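PDB 5KHL: hemin ABC transporter, periplasmic hemin-binding protein HutB from Vibrio cholerae, which probably captures hemin in the periplasm and delivers it to its ABC transporter in the inner membrane for uptake into the cell. Local coordinates for residues Arg18-Gly23 and Leu71-Leu76; Glu28-Leu33 and Asp115-Ile120; Ala41-Ser46 and Gly58-Leu63; His75-Asp80 and Asn99-Asp104. One frame throughout, in Å; residues are numbered along the deposited sequence.

Contact 1: residues Arg18-Gly23 and Leu71-Leu76; sequences RIVSAG and LEPTHL
Leu71 meets the 18-23 segment through its CD1, which packs on Val20 CG2, the two side chains crossing at about a right angle. At Glu72, the first residue past the helix to leave helical angles, the carbonyl O faces the edge of the Arg18 guanidinium and is modelled as accepting from Arg18 NH2, though that nitrogen's place is less sure. Pro73 lies side by side with Val20, its CB 3.8 Å from Val20 CG2. Thr74 grips Arg18 twice: its OG1 accepts from Arg18 N at 3.2 Å, and its own N gives a 2.8 Å bond to Arg18 O, on a lone pair in the carbonyl plane. His75 N donates to the same Arg18 O at 3.3 Å, tilted 31° out of the carbonyl plane, and His75 O takes Val20 N at 2.9 Å. With CG anti to the backbone N (chi1 164°) and chi2 at 66°, Leu76 brings CD1 within 3.7 Å of Val20 CG1 and 3.8 Å of Ala22 CB. Parallel strands 19-21 and 75-78 are thus paired in the centre of a four-stranded sheet, with strand 39-42 on the far edge of 19-21, helix 24-32 on the Ile19 face and helix 85-93 over Leu76.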
loop_
_atom_site.group_PDB
_atom_site.type_symbol
_atom_site.label_atom_id
_atom_site.label_comp_id
_atom_site.label_asym_id
_atom_site.label_seq_id
_atom_site.Cartn_x
_atom_site.Cartn_y
_atom_site.Cartn_z
ATOM N N ARG A 18 -19.194 15.969 0.678
ATOM C CA ARG A 18 -19.509 14.707 1.340
ATOM C C ARG A 18 -18.817 13.594 0.566
ATOM O O ARG A 18 -19.314 13.123 -0.455
ATOM C CB ARG A 18 -21.025 14.485 1.417
ATOM C CG ARG A 18 -21.793 15.771 1.730
ATOM C CD ARG A 18 -23.222 15.514 2.192
ATOM N NE ARG A 18 -23.249 15.136 3.600
ATOM C CZ ARG A 18 -23.503 13.912 4.034
ATOM N NH1 ARG A 18 -23.498 13.652 5.333
ATOM N NH2 ARG A 18 -23.765 12.953 3.164
ATOM N N ILE A 19 -17.651 13.192 1.043
ATOM C CA ILE A 19 -16.839 12.238 0.311
ATOM C C ILE A 19 -16.947 10.811 0.842
ATOM O O ILE A 19 -16.739 10.572 2.030
ATOM C CB ILE A 19 -15.356 12.656 0.340
ATOM C CG1 ILE A 19 -15.146 13.895 -0.531
ATOM C CG2 ILE A 19 -14.476 11.511 -0.098
ATOM C CD1 ILE A 19 -13.819 14.590 -0.297
ATOM N N VAL A 20 -17.262 9.868 -0.044
ATOM C CA VAL A 20 -16.979 8.474 0.242
ATOM C C VAL A 20 -15.609 8.102 -0.302
ATOM O O VAL A 20 -15.394 8.054 -1.515
ATOM C CB VAL A 20 -18.011 7.535 -0.355
ATOM C CG1 VAL A 20 -17.602 6.066 -0.082
ATOM C CG2 VAL A 20 -19.414 7.845 0.213
ATOM N N SER A 21 -14.670 7.863 0.600
ATOM C CA SER A 21 -13.365 7.394 0.179
ATOM C C SER A 21 -13.350 5.873 0.123
ATOM O O SER A 21 -13.606 5.200 1.130
ATOM C CB SER A 21 -12.280 7.909 1.105
ATOM O OG SER A 21 -11.131 7.133 0.906
ATOM N N ALA A 22 -13.057 5.340 -1.059
ATOM C CA ALA A 22 -13.240 3.922 -1.321
ATOM C C ALA A 22 -11.932 3.141 -1.240
ATOM O O ALA A 22 -11.879 1.964 -1.598
ATOM C CB ALA A 22 -13.866 3.727 -2.656
ATOM N N GLY A 23 -10.883 3.801 -0.765
ATOM C CA GLY A 23 -9.579 3.173 -0.668
ATOM C C GLY A 23 -8.668 3.819 0.349
ATOM O O GLY A 23 -8.628 5.052 0.479
ATOM N N LEU A 71 -26.183 7.976 2.128
ATOM C CA LEU A 71 -25.201 8.905 2.680
ATOM C C LEU A 71 -25.233 10.266 2.012
ATOM O O LEU A 71 -24.491 11.156 2.407
ATOM C CB LEU A 71 -23.792 8.346 2.544
ATOM C CG LEU A 71 -23.456 7.134 3.388
ATOM C CD1 LEU A 71 -22.121 6.589 2.925
ATOM C CD2 LEU A 71 -23.418 7.536 4.858
ATOM N N GLU A 72 -26.087 10.409 1.001
ATOM C CA GLU A 72 -26.178 11.628 0.198
ATOM C C GLU A 72 -24.792 12.181 -0.098
ATOM O O GLU A 72 -24.512 13.351 0.192
ATOM C CB GLU A 72 -27.033 12.680 0.911
ATOM C CG GLU A 72 -28.479 12.231 1.205
ATOM C CD GLU A 72 -29.273 13.247 2.022
ATOM O OE1 GLU A 72 -29.947 14.110 1.424
ATOM O OE2 GLU A 72 -29.221 13.180 3.267
ATOM N N PRO A 73 -23.907 11.334 -0.653
ATOM C CA PRO A 73 -22.546 11.799 -0.886
ATOM C C PRO A 73 -22.504 12.697 -2.117
ATOM O O PRO A 73 -23.469 12.733 -2.878
ATOM C CB PRO A 73 -21.774 10.496 -1.115
ATOM C CG PRO A 73 -22.756 9.635 -1.792
ATOM C CD PRO A 73 -24.118 9.996 -1.236
ATOM N N THR A 74 -21.408 13.423 -2.302
ATOM C CA THR A 74 -21.211 14.213 -3.509
ATOM C C THR A 74 -20.103 13.607 -4.361
ATOM O O THR A 74 -20.057 13.794 -5.580
ATOM C CB THR A 74 -20.870 15.648 -3.164
ATOM O OG1 THR A 74 -19.631 15.669 -2.446
ATOM C CG2 THR A 74 -21.966 16.224 -2.281
ATOM N N HIS A 75 -19.216 12.871 -3.704
ATOM C CA HIS A 75 -18.121 12.214 -4.382
ATOM C C HIS A 75 -17.974 10.783 -3.913
ATOM O O HIS A 75 -18.205 10.462 -2.734
ATOM C CB HIS A 75 -16.812 12.957 -4.139
ATOM C CG HIS A 75 -16.821 14.367 -4.623
ATOM N ND1 HIS A 75 -16.253 14.753 -5.820
ATOM C CD2 HIS A 75 -17.329 15.497 -4.073
ATOM C CE1 HIS A 75 -16.415 16.053 -5.988
ATOM N NE2 HIS A 75 -17.065 16.527 -4.938
ATOM N N LEU A 76 -17.614 9.924 -4.858
ATOM C CA LEU A 76 -17.095 8.612 -4.540
ATOM C C LEU A 76 -15.741 8.562 -5.184
ATOM O O LEU A 76 -15.629 8.647 -6.411
ATOM C CB LEU A 76 -17.975 7.483 -5.062
ATOM C CG LEU A 76 -17.293 6.115 -5.087
ATOM C CD1 LEU A 76 -16.983 5.617 -3.673
ATOM C CD2 LEU A 76 -18.130 5.102 -5.821
#

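Contact 2: residues Glu28-Leu33 and Asp115-Ile120; sequences ELILAL and DQIAQI
Ile117 faces Leu29, Ile30 and Leu33 of the segment 28-33, and its side chain carries most of this wholly apolar contact. Starting at its root, Ile117 CB lies 4.1 Å from Leu33 CD1. The CG2 branch does the closer work: this methyl, anti to the backbone N while CG1 stands beside it (chi1 -63°), sits 3.6 Å from Leu33 CD1 and 3.9 Å from Ile30 CG1, so it fits between two side chains of the facing helix end. The other branch turns elsewhere. Ile117 CG1 comes no nearer than 4.3 Å to Leu29 CB, and from there the chain runs on to CD1, which packs against Ile101 CG1. Leu33 approaches Ile117 obliquely, whereas Ile30 crosses it at about a right angle. The same Leu33 CD1 also lies 3.8 Å from Ala118 N and 4.2 Å from Ala118 CB. No hydrogen bond spans the two segments, and all five touching residues are buried. Beyond them, Leu33 and Ala118 meet helix 125-143, and Ile117 rests on Ile77 of strand 75-78. Helices 24-32 and 107-120, packed through aliphatic side chains, form one helical layer against the parallel sheet, as expected in the alpha/beta lobe of a periplasmic binding protein.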
loop_
_atom_site.group_PDB
_atom_site.type_symbol
_atom_site.label_atom_id
_atom_site.label_comp_id
_atom_site.label_asym_id
_atom_site.label_seq_id
_atom_site.Cartn_x
_atom_site.Cartn_y
_atom_site.Cartn_z
ATOM N N GLU A 28 -5.735 8.334 3.309
ATOM C CA GLU A 28 -4.537 8.895 3.943
ATOM C C GLU A 28 -4.252 10.284 3.364
ATOM O O GLU A 28 -3.977 11.219 4.108
ATOM C CB GLU A 28 -3.306 7.958 3.814
ATOM C CG GLU A 28 -2.893 7.586 2.400
ATOM C CD GLU A 28 -1.434 7.113 2.267
ATOM O OE1 GLU A 28 -0.876 6.484 3.196
ATOM O OE2 GLU A 28 -0.844 7.370 1.198
ATOM N N LEU A 29 -4.350 10.422 2.046
ATOM C CA LEU A 29 -4.085 11.701 1.424
ATOM C C LEU A 29 -5.138 12.737 1.854
ATOM O O LEU A 29 -4.781 13.858 2.237
ATOM C CB LEU A 29 -4.014 11.550 -0.105
ATOM C CG LEU A 29 -2.843 10.666 -0.577
ATOM C CD1 LEU A 29 -2.758 10.598 -2.087
ATOM C CD2 LEU A 29 -1.523 11.139 0.000
ATOM N N ILE A 30 -6.413 12.347 1.843
ATOM C CA ILE A 30 -7.507 13.217 2.299
ATOM C C ILE A 30 -7.243 13.753 3.716
ATOM O O ILE A 30 -7.420 14.943 3.997
ATOM C CB ILE A 30 -8.886 12.479 2.253
ATOM C CG1 ILE A 30 -9.226 12.089 0.813
ATOM C CG2 ILE A 30 -10.003 13.356 2.836
ATOM C CD1 ILE A 30 -10.627 11.568 0.613
ATOM N N LEU A 31 -6.790 12.870 4.593
ATOM C CA LEU A 31 -6.371 13.267 5.930
ATOM C C LEU A 31 -5.114 14.152 5.877
ATOM O O LEU A 31 -5.058 15.190 6.534
ATOM C CB LEU A 31 -6.124 12.023 6.801
ATOM C CG LEU A 31 -7.264 11.412 7.631
ATOM C CD1 LEU A 31 -8.550 11.274 6.842
ATOM C CD2 LEU A 31 -6.853 10.048 8.196
ATOM N N ALA A 32 -4.118 13.759 5.082
ATOM C CA ALA A 32 -2.839 14.489 5.047
ATOM C C ALA A 32 -3.037 15.907 4.575
ATOM O O ALA A 32 -2.319 16.807 4.984
ATOM C CB ALA A 32 -1.827 13.783 4.157
ATOM N N LEU A 33 -4.025 16.099 3.709
ATOM C CA LEU A 33 -4.304 17.422 3.143
ATOM C C LEU A 33 -5.257 18.209 4.048
ATOM O O LEU A 33 -5.735 19.287 3.690
ATOM C CB LEU A 33 -4.876 17.270 1.731
ATOM C CG LEU A 33 -3.911 16.683 0.693
ATOM C CD1 LEU A 33 -4.625 16.039 -0.494
ATOM C CD2 LEU A 33 -2.957 17.753 0.214
ATOM N N ASP A 115 -2.100 15.157 -6.277
ATOM C CA ASP A 115 -2.692 16.194 -7.128
ATOM C C ASP A 115 -4.174 15.934 -7.354
ATOM O O ASP A 115 -4.986 16.854 -7.269
ATOM C CB ASP A 115 -1.985 16.281 -8.492
ATOM C CG ASP A 115 -0.688 17.036 -8.442
ATOM O OD1 ASP A 115 0.121 16.800 -9.354
ATOM O OD2 ASP A 115 -0.474 17.854 -7.522
ATOM N N GLN A 116 -4.507 14.677 -7.656
ATOM C CA GLN A 116 -5.882 14.297 -7.993
ATOM C C GLN A 116 -6.818 14.564 -6.827
ATOM O O GLN A 116 -7.897 15.098 -7.017
ATOM C CB GLN A 116 -5.962 12.826 -8.408
ATOM C CG GLN A 116 -5.495 12.559 -9.850
ATOM C CD GLN A 116 -5.226 11.085 -10.112
ATOM O OE1 GLN A 116 -4.724 10.370 -9.247
ATOM N NE2 GLN A 116 -5.566 10.627 -11.308
ATOM N N ILE A 117 -6.363 14.237 -5.619
ATOM C CA ILE A 117 -7.147 14.453 -4.400
ATOM C C ILE A 117 -7.240 15.920 -3.988
ATOM O O ILE A 117 -8.325 16.411 -3.658
ATOM C CB ILE A 117 -6.564 13.657 -3.195
ATOM C CG1 ILE A 117 -6.633 12.145 -3.438
ATOM C CG2 ILE A 117 -7.269 14.052 -1.908
ATOM C CD1 ILE A 117 -7.830 11.711 -4.259
ATOM N N ALA A 118 -6.097 16.606 -3.983
ATOM C CA ALA A 118 -6.033 18.035 -3.645
ATOM C C ALA A 118 -7.012 18.846 -4.486
ATOM O O ALA A 118 -7.644 19.795 -4.000
ATOM C CB ALA A 118 -4.613 18.569 -3.834
ATOM N N GLN A 119 -7.132 18.462 -5.751
ATOM C CA GLN A 119 -8.078 19.086 -6.667
ATOM C C GLN A 119 -9.557 18.835 -6.281
ATOM O O GLN A 119 -10.363 19.765 -6.235
ATOM C CB GLN A 119 -7.816 18.585 -8.090
ATOM C CG GLN A 119 -8.550 19.352 -9.168
ATOM C CD GLN A 119 -8.630 18.589 -10.477
ATOM O OE1 GLN A 119 -9.078 19.120 -11.498
ATOM N NE2 GLN A 119 -8.199 17.330 -10.451
ATOM N N ILE A 120 -9.906 17.580 -6.008
ATOM C CA ILE A 120 -11.280 17.218 -5.663
ATOM C C ILE A 120 -11.691 17.860 -4.347
ATOM O O ILE A 120 -12.795 18.400 -4.231
ATOM C CB ILE A 120 -11.467 15.696 -5.562
ATOM C CG1 ILE A 120 -11.088 15.016 -6.884
ATOM C CG2 ILE A 120 -12.910 15.355 -5.175
ATOM C CD1 ILE A 120 -10.587 13.572 -6.722
#

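Contact 3: residues Ala41-Ser46 and Gly58-Leu63; sequences AVDVTS and GYHRRL
Asp43 OD2 is gripped by its own loop: Thr45 OG1 donates to it at a very short 2.5 Å, and Thr45 N, from above the carboxylate plane, at 2.9 Å. The second of these bonds defines an Asx turn, which coincides with a type I beta turn from Asp43 to Ser46. Ser46 OG donates to the other oxygen, Asp43 OD1, nearly along its C-O axis, so both oxygens are tied and the group's rotation is fixed. Across the contact, the carboxylate stands near the edge of the His60 imidazole without bonding to it; a charge on that ring, if present, would favour the pair. Asp43 CB touches the carbonyl O of Gly58, and the same oxygen accepts from Val44 N at 2.9 Å, the hydrogen bond that joins the two loops. At Gly58 (phi 87°, psi -147°) a CB would press on the preceding carbonyl O. Thr45 OG1 and Ser46 OG also bond Ser24 N and Thr27 OG1, respectively, tying this turn to helix 24-32. On the solvent side Val44 and Tyr59 cross at about a right angle in a CH-pi contact: Val44 CG2 lies 3.5 Å from the centroid of the Tyr59 ring, 11° off its normal.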
loop_
_atom_site.group_PDB
_atom_site.type_symbol
_atom_site.label_atom_id
_atom_site.label_comp_id
_atom_site.label_asym_id
_atom_site.label_seq_id
_atom_site.Cartn_x
_atom_site.Cartn_y
_atom_site.Cartn_z
ATOM N N ALA A 41 -17.832 8.752 4.783
ATOM C CA ALA A 41 -17.680 7.304 4.886
ATOM C C ALA A 41 -16.380 6.861 4.234
ATOM O O ALA A 41 -15.877 7.511 3.343
ATOM C CB ALA A 41 -18.863 6.602 4.238
ATOM N N VAL A 42 -15.863 5.724 4.674
ATOM C CA VAL A 42 -14.617 5.170 4.171
ATOM C C VAL A 42 -14.827 3.687 3.903
ATOM O O VAL A 42 -15.862 3.141 4.243
ATOM C CB VAL A 42 -13.450 5.358 5.169
ATOM C CG1 VAL A 42 -13.393 6.787 5.642
ATOM C CG2 VAL A 42 -13.593 4.430 6.368
ATOM N N ASP A 43 -13.846 3.033 3.296
ATOM C CA ASP A 43 -13.976 1.616 2.985
ATOM C C ASP A 43 -13.380 0.801 4.129
ATOM O O ASP A 43 -12.842 1.378 5.060
ATOM C CB ASP A 43 -13.277 1.295 1.669
ATOM C CG ASP A 43 -11.773 1.367 1.799
ATOM O OD1 ASP A 43 -11.257 2.477 2.006
ATOM O OD2 ASP A 43 -11.109 0.323 1.719
ATOM N N VAL A 44 -13.457 -0.525 4.063
ATOM C CA VAL A 44 -12.946 -1.364 5.149
ATOM C C VAL A 44 -11.440 -1.206 5.380
ATOM O O VAL A 44 -10.986 -1.268 6.530
ATOM C CB VAL A 44 -13.237 -2.860 4.910
ATOM C CG1 VAL A 44 -14.733 -3.135 5.012
ATOM C CG2 VAL A 44 -12.686 -3.307 3.560
ATOM N N THR A 45 -10.676 -1.000 4.299
ATOM C CA THR A 45 -9.206 -0.901 4.380
ATOM C C THR A 45 -8.716 0.458 4.886
ATOM O O THR A 45 -7.538 0.612 5.188
ATOM C CB THR A 45 -8.491 -1.167 2.993
ATOM O OG1 THR A 45 -8.703 -0.072 2.086
ATOM C CG2 THR A 45 -8.973 -2.435 2.349
ATOM N N SER A 46 -9.612 1.441 4.962
ATOM C CA SER A 46 -9.217 2.793 5.350
ATOM C C SER A 46 -9.105 2.919 6.847
ATOM O O SER A 46 -9.834 2.276 7.578
ATOM C CB SER A 46 -10.207 3.839 4.831
ATOM O OG SER A 46 -10.012 4.094 3.457
ATOM N N GLY A 58 -17.704 -1.067 3.179
ATOM C CA GLY A 58 -17.370 -2.416 2.803
ATOM C C GLY A 58 -16.153 -2.418 1.896
ATOM O O GLY A 58 -15.258 -1.587 2.020
ATOM N N TYR A 59 -16.133 -3.372 0.983
ATOM C CA TYR A 59 -15.011 -3.583 0.087
ATOM C C TYR A 59 -15.294 -2.892 -1.238
ATOM O O TYR A 59 -16.370 -3.068 -1.811
ATOM C CB TYR A 59 -14.763 -5.081 -0.108
ATOM C CG TYR A 59 -14.218 -5.747 1.138
ATOM C CD1 TYR A 59 -12.985 -6.388 1.127
ATOM C CD2 TYR A 59 -14.929 -5.723 2.332
ATOM C CE1 TYR A 59 -12.485 -6.994 2.267
ATOM C CE2 TYR A 59 -14.437 -6.315 3.466
ATOM C CZ TYR A 59 -13.215 -6.951 3.432
ATOM O OH TYR A 59 -12.724 -7.546 4.571
ATOM N N HIS A 60 -14.328 -2.104 -1.715
ATOM C CA HIS A 60 -14.569 -1.219 -2.854
ATOM C C HIS A 60 -14.890 -2.001 -4.124
ATOM O O HIS A 60 -15.399 -1.435 -5.092
ATOM C CB HIS A 60 -13.376 -0.288 -3.085
ATOM C CG HIS A 60 -12.096 -0.998 -3.390
ATOM N ND1 HIS A 60 -11.164 -1.298 -2.417
ATOM C CD2 HIS A 60 -11.582 -1.463 -4.552
ATOM C CE1 HIS A 60 -10.139 -1.918 -2.968
ATOM N NE2 HIS A 60 -10.369 -2.034 -4.268
ATOM N N ARG A 61 -14.614 -3.304 -4.111
ATOM C CA ARG A 61 -14.986 -4.178 -5.219
ATOM C C ARG A 61 -16.450 -4.614 -5.132
ATOM O O ARG A 61 -16.970 -5.254 -6.034
ATOM C CB ARG A 61 -14.092 -5.414 -5.250
ATOM C CG ARG A 61 -12.804 -5.245 -5.997
ATOM C CD ARG A 61 -11.944 -6.485 -5.831
ATOM N NE ARG A 61 -10.835 -6.249 -4.907
ATOM C CZ ARG A 61 -9.648 -5.774 -5.274
ATOM N NH1 ARG A 61 -9.418 -5.495 -6.549
ATOM N NH2 ARG A 61 -8.688 -5.589 -4.374
ATOM N N ARG A 62 -17.101 -4.274 -4.029
ATOM C CA ARG A 62 -18.480 -4.679 -3.789
ATOM C C ARG A 62 -19.210 -3.571 -3.048
ATOM O O ARG A 62 -19.674 -3.736 -1.910
ATOM C CB ARG A 62 -18.529 -6.001 -3.016
ATOM C CG ARG A 62 -18.380 -7.196 -3.929
ATOM C CD ARG A 62 -17.682 -8.362 -3.292
ATOM N NE ARG A 62 -17.311 -9.335 -4.314
ATOM C CZ ARG A 62 -17.126 -10.631 -4.090
ATOM N NH1 ARG A 62 -17.286 -11.124 -2.869
ATOM N NH2 ARG A 62 -16.781 -11.437 -5.085
ATOM N N LEU A 63 -19.279 -2.425 -3.713
ATOM C CA LEU A 63 -20.003 -1.290 -3.206
ATOM C C LEU A 63 -21.486 -1.522 -3.410
ATOM O O LEU A 63 -21.893 -2.128 -4.402
ATOM C CB LEU A 63 -19.553 -0.015 -3.904
ATOM C CG LEU A 63 -18.086 0.393 -3.695
ATOM C CD1 LEU A 63 -17.791 1.619 -4.513
ATOM C CD2 LEU A 63 -17.833 0.655 -2.243
#

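Contact 4: residues His75-Asp80 and Asn99-Asp104; sequences HLIGSD and NVINSD
Asn99 N bonds Leu76 O at 2.8 Å and Gly78 N bonds Asn99 O at 3.0 Å, the alternating ladder of two parallel strands in a beta-alpha-beta unit whose connecting helix is 85-93. Beyond them the pairing weakens: Ile101 N makes a weak, bent hydrogen bond to Gly78 O (121° at the hydrogen). Val100 CA also comes up to Gly78 O, in a CA-H...O contact. On the Ile77 face, the Asn99 side chain supplies a further bond, from ND2 to His75 ND1 at 3.3 Å. The donor lies in the ring plane at its edge, and ring and amide planes are only 25° apart. With Asn99 CG beside the backbone N (chi1 -53°), the amide leans back along the neighbouring strand to reach that ring, and its ND2 passes 3.5 Å from Ile77 CG1 on the way. On the same face, Ile77 CG2 packs 4.2 Å from Ile101 CD1, next to helix 107-120, whose Gln116 accepts from Asn102 N. Farther along, Ser79 CB lies near Ser103 OG, while Asn102 OD1 closes an Asx turn with Asp104 N. On the opposite face, Val100 sends CG1, anti to its backbone N, against Asp80, 3.6 Å from Asp80 CA and 3.7 Å from Asp80 CB.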
loop_
_atom_site.group_PDB
_atom_site.type_symbol
_atom_site.label_atom_id
_atom_site.label_comp_id
_atom_site.label_asym_id
_atom_site.label_seq_id
_atom_site.Cartn_x
_atom_site.Cartn_y
_atom_site.Cartn_z
ATOM N N HIS A 75 -19.216 12.871 -3.704
ATOM C CA HIS A 75 -18.121 12.214 -4.382
ATOM C C HIS A 75 -17.974 10.783 -3.913
ATOM O O HIS A 75 -18.205 10.462 -2.734
ATOM C CB HIS A 75 -16.812 12.957 -4.139
ATOM C CG HIS A 75 -16.821 14.367 -4.623
ATOM N ND1 HIS A 75 -16.253 14.753 -5.820
ATOM C CD2 HIS A 75 -17.329 15.497 -4.073
ATOM C CE1 HIS A 75 -16.415 16.053 -5.988
ATOM N NE2 HIS A 75 -17.065 16.527 -4.938
ATOM N N LEU A 76 -17.614 9.924 -4.858
ATOM C CA LEU A 76 -17.095 8.612 -4.540
ATOM C C LEU A 76 -15.741 8.562 -5.184
ATOM O O LEU A 76 -15.629 8.647 -6.411
ATOM C CB LEU A 76 -17.975 7.483 -5.062
ATOM C CG LEU A 76 -17.293 6.115 -5.087
ATOM C CD1 LEU A 76 -16.983 5.617 -3.673
ATOM C CD2 LEU A 76 -18.130 5.102 -5.821
ATOM N N ILE A 77 -14.711 8.449 -4.354
ATOM C CA ILE A 77 -13.349 8.471 -4.830
ATOM C C ILE A 77 -12.677 7.137 -4.551
ATOM O O ILE A 77 -12.638 6.670 -3.414
ATOM C CB ILE A 77 -12.537 9.617 -4.171
ATOM C CG1 ILE A 77 -13.227 10.960 -4.375
ATOM C CG2 ILE A 77 -11.129 9.691 -4.741
ATOM C CD1 ILE A 77 -12.653 12.067 -3.495
ATOM N N GLY A 78 -12.107 6.535 -5.582
ATOM C CA GLY A 78 -11.319 5.341 -5.369
ATOM C C GLY A 78 -10.524 4.951 -6.590
ATOM O O GLY A 78 -10.406 5.730 -7.544
ATOM N N SER A 79 -9.968 3.744 -6.560
ATOM C CA SER A 79 -9.164 3.248 -7.669
ATOM C C SER A 79 -10.063 2.728 -8.773
ATOM O O SER A 79 -11.274 2.708 -8.638
ATOM C CB SER A 79 -8.219 2.145 -7.216
ATOM O OG SER A 79 -8.928 0.943 -6.996
ATOM N N ASP A 80 -9.455 2.290 -9.868
ATOM C CA ASP A 80 -10.213 1.794 -11.006
ATOM C C ASP A 80 -10.814 0.435 -10.702
ATOM O O ASP A 80 -11.436 -0.176 -11.554
ATOM C CB ASP A 80 -9.325 1.705 -12.250
ATOM C CG ASP A 80 -8.207 0.694 -12.089
ATOM O OD1 ASP A 80 -7.916 0.290 -10.939
ATOM O OD2 ASP A 80 -7.612 0.306 -13.110
ATOM N N ASN A 99 -14.913 9.540 -8.919
ATOM C CA ASN A 99 -13.524 9.812 -9.279
ATOM C C ASN A 99 -12.615 8.613 -9.164
ATOM O O ASN A 99 -12.268 8.185 -8.064
ATOM C CB ASN A 99 -12.945 10.920 -8.411
ATOM C CG ASN A 99 -13.783 12.146 -8.423
ATOM O OD1 ASN A 99 -13.893 12.824 -9.448
ATOM N ND2 ASN A 99 -14.398 12.454 -7.285
ATOM N N VAL A 100 -12.225 8.087 -10.313
ATOM C CA VAL A 100 -11.186 7.086 -10.384
ATOM C C VAL A 100 -9.842 7.802 -10.329
ATOM O O VAL A 100 -9.628 8.829 -10.988
ATOM C CB VAL A 100 -11.311 6.230 -11.649
ATOM C CG1 VAL A 100 -10.080 5.302 -11.805
ATOM C CG2 VAL A 100 -12.628 5.446 -11.606
ATOM N N ILE A 101 -8.943 7.237 -9.539
ATOM C CA ILE A 101 -7.780 7.942 -9.057
ATOM C C ILE A 101 -6.579 7.009 -9.217
ATOM O O ILE A 101 -6.775 5.815 -9.418
ATOM C CB ILE A 101 -8.052 8.384 -7.584
ATOM C CG1 ILE A 101 -7.805 9.870 -7.424
ATOM C CG2 ILE A 101 -7.364 7.489 -6.530
ATOM C CD1 ILE A 101 -8.829 10.681 -8.128
ATOM N N ASN A 102 -5.349 7.526 -9.137
ATOM C CA ASN A 102 -4.152 6.713 -9.417
ATOM C C ASN A 102 -3.960 5.506 -8.493
ATOM O O ASN A 102 -4.141 5.618 -7.301
ATOM C CB ASN A 102 -2.890 7.583 -9.342
ATOM C CG ASN A 102 -1.618 6.825 -9.764
ATOM O OD1 ASN A 102 -1.037 6.066 -8.974
ATOM N ND2 ASN A 102 -1.181 7.040 -11.016
ATOM N N SER A 103 -3.546 4.366 -9.038
ATOM C CA SER A 103 -3.126 3.259 -8.183
ATOM C C SER A 103 -1.861 2.498 -8.659
ATOM O O SER A 103 -1.769 1.292 -8.412
ATOM C CB SER A 103 -4.286 2.265 -7.994
ATOM O OG SER A 103 -4.900 1.903 -9.213
ATOM N N ASP A 104 -0.909 3.186 -9.314
ATOM C CA ASP A 104 0.448 2.641 -9.585
ATOM C C ASP A 104 1.208 2.287 -8.335
ATOM O O ASP A 104 0.951 2.825 -7.270
ATOM C CB ASP A 104 1.385 3.632 -10.306
ATOM C CG ASP A 104 0.760 4.293 -11.463
ATOM O OD1 ASP A 104 -0.062 3.653 -12.150
ATOM O OD2 ASP A 104 1.111 5.461 -11.695
#

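All four contacts belong to one lobe, built on the parallel sheet with strand order 39-42, 19-21, 75-78, 97-100. Contacts 1 and 4 share strand 75-78, and their centres lie about 11 Å apart; together they span three adjacent strands. Contact 3, also about 11 Å from contact 1 centre to centre, falls within the chain between the two segments of contact 1 and closes before contact 4 opens. Contact 2, whose segments bracket contact 4 along the chain, lies about 13 Å from contact 1 and 11 Å from contact 4, again between centres; Ile120 touches His75 there. It does not touch contact 3. Helix 107-120 packs against helix 24-32, so this helical layer lies on the lobe's sheet.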